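Local coordinates for protein pectinesterase 1 (Solanum lycopersicum, PDB 1XG2) that is the C-terminal pectinesterase part of a longer protein and hydrolyses the methyl esters of cell-wall pectin, releasing methanol, at residues T78-A83 / A112-A117. Numbering follows the deposited sequence.
Sequences TTFRSA and ALRVGA
Arg114 reaches out from strand 113-115 and lays its guanidinium flat on the ring of Phe80, the planes 13° apart. The guanidinium carbon sits off-centre over the ring: CZ of Arg114 is 3.5 Å from the centroid of the Phe80 ring, a cation-pi contact. NH1 of Arg114 lies 3.2 Å from Phe80 CZ. A bend at chi3 (61°) turns the end of the arginine back toward the turn. There NE of Arg114 also donates to the backbone O of Phe80 at 2.9 Å. The donor approaches tilted 22° from the carbonyl plane. Phe80 thus holds the guanidinium by both ring and carbonyl, which probably restricts the turning of the arginine end. Nearer the strand, CB of Arg114 meets CB of Ala83 at 3.8 Å. The turn presenting Phe80 is braced internally: Thr78 OG1 accepts from Arg81 N in an ST motif, and Thr79 O takes both N and OG of Ser82. His137 meets the Phe80 ring steeply, and Asn78 of the inhibitor chain packs on Phe80. The contact ties a loop bearing Thr79, a probable substrate-binding residue whose side chain touches Asp132, the predicted proton donor, to one parallel sheet of the right-handed beta-helix characteristic of pectinesterases.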
loop_
_atom_site.group_PDB
_atom_site.type_symbol
_atom_site.label_atom_id
_atom_site.label_comp_id
_atom_site.label_asym_id
_atom_site.label_seq_id
_atom_site.Cartn_x
_atom_site.Cartn_y
_atom_site.Cartn_z
ATOM N N THR A 78 -0.587 -0.212 16.720
ATOM C CA THR A 78 0.223 -0.654 15.594
ATOM C C THR A 78 0.149 0.428 14.525
ATOM O O THR A 78 -0.795 1.235 14.489
ATOM C CB THR A 78 -0.255 -1.975 14.984
ATOM O OG1 THR A 78 -1.551 -1.799 14.407
ATOM C CG2 THR A 78 -0.436 -3.060 16.043
ATOM N N THR A 79 1.152 0.441 13.666
ATOM C CA THR A 79 1.167 1.300 12.501
ATOM C C THR A 79 -0.106 1.109 11.689
ATOM O O THR A 79 -0.768 2.072 11.345
ATOM C CB THR A 79 2.424 0.985 11.654
ATOM O OG1 THR A 79 3.610 1.197 12.449
ATOM C CG2 THR A 79 2.556 1.956 10.485
ATOM N N PHE A 80 -0.455 -0.147 11.416
ATOM C CA PHE A 80 -1.605 -0.491 10.591
ATOM C C PHE A 80 -2.894 0.112 11.146
ATOM O O PHE A 80 -3.694 0.646 10.398
ATOM C CB PHE A 80 -1.700 -2.029 10.467
ATOM C CG PHE A 80 -2.814 -2.523 9.579
ATOM C CD1 PHE A 80 -4.033 -2.900 10.114
ATOM C CD2 PHE A 80 -2.616 -2.672 8.215
ATOM C CE1 PHE A 80 -5.054 -3.389 9.295
ATOM C CE2 PHE A 80 -3.624 -3.157 7.389
ATOM C CZ PHE A 80 -4.848 -3.516 7.926
ATOM N N ARG A 81 -3.077 0.045 12.463
ATOM C CA ARG A 81 -4.310 0.517 13.108
ATOM C C ARG A 81 -4.237 1.979 13.600
ATOM O O ARG A 81 -5.170 2.449 14.255
ATOM C CB ARG A 81 -4.684 -0.405 14.280
ATOM C CG ARG A 81 -5.305 -1.715 13.887
ATOM C CD ARG A 81 -5.735 -2.554 15.098
ATOM N NE ARG A 81 -6.996 -2.047 15.660
ATOM C CZ ARG A 81 -7.421 -2.233 16.916
ATOM N NH1 ARG A 81 -6.707 -2.933 17.798
ATOM N NH2 ARG A 81 -8.582 -1.703 17.296
ATOM N N SER A 82 -3.147 2.678 13.289
ATOM C CA SER A 82 -2.966 4.083 13.668
ATOM C C SER A 82 -3.662 5.073 12.716
ATOM O O SER A 82 -3.803 6.252 13.044
ATOM C CB SER A 82 -1.471 4.447 13.768
ATOM O OG SER A 82 -0.829 4.549 12.491
ATOM N N ALA A 83 -4.105 4.591 11.556
ATOM C CA ALA A 83 -4.687 5.459 10.522
ATOM C C ALA A 83 -5.909 6.247 11.008
ATOM O O ALA A 83 -6.832 5.685 11.570
ATOM C CB ALA A 83 -5.071 4.630 9.314
ATOM N N ALA A 112 -1.837 8.958 8.668
ATOM C CA ALA A 112 -3.037 9.713 8.337
ATOM C C ALA A 112 -4.015 8.831 7.562
ATOM O O ALA A 112 -5.100 8.500 8.056
ATOM C CB ALA A 112 -2.692 10.969 7.561
ATOM N N LEU A 113 -3.614 8.414 6.370
ATOM C CA LEU A 113 -4.445 7.581 5.515
ATOM C C LEU A 113 -3.808 6.223 5.241
ATOM O O LEU A 113 -2.659 6.144 4.807
ATOM C CB LEU A 113 -4.676 8.288 4.181
ATOM C CG LEU A 113 -5.475 7.544 3.108
ATOM C CD1 LEU A 113 -6.928 7.378 3.509
ATOM C CD2 LEU A 113 -5.352 8.299 1.796
ATOM N N ARG A 114 -4.575 5.161 5.453
ATOM C CA ARG A 114 -4.203 3.839 4.958
ATOM C C ARG A 114 -5.185 3.396 3.889
ATOM O O ARG A 114 -6.396 3.424 4.083
ATOM C CB ARG A 114 -4.143 2.800 6.066
ATOM C CG ARG A 114 -4.034 1.368 5.550
ATOM C CD ARG A 114 -3.612 0.374 6.609
ATOM N NE ARG A 114 -4.574 0.309 7.707
ATOM C CZ ARG A 114 -5.759 -0.306 7.653
ATOM N NH1 ARG A 114 -6.161 -0.937 6.558
ATOM N NH2 ARG A 114 -6.549 -0.298 8.723
ATOM N N VAL A 115 -4.645 2.979 2.753
ATOM C CA VAL A 115 -5.452 2.422 1.686
ATOM C C VAL A 115 -4.969 1.018 1.347
ATOM O O VAL A 115 -3.794 0.820 1.060
ATOM C CB VAL A 115 -5.400 3.314 0.450
ATOM C CG1 VAL A 115 -6.292 2.765 -0.640
ATOM C CG2 VAL A 115 -5.818 4.762 0.814
ATOM N N GLY A 116 -5.894 0.060 1.402
ATOM C CA GLY A 116 -5.711 -1.298 0.899
ATOM C C GLY A 116 -6.892 -1.706 0.019
ATOM O O GLY A 116 -7.294 -2.864 0.011
ATOM N N ALA A 117 -7.420 -0.734 -0.729
ATOM C CA ALA A 117 -8.574 -0.876 -1.592
ATOM C C ALA A 117 -8.101 -0.886 -3.031
ATOM O O ALA A 117 -7.410 0.032 -3.482
ATOM C CB ALA A 117 -9.544 0.290 -1.384
#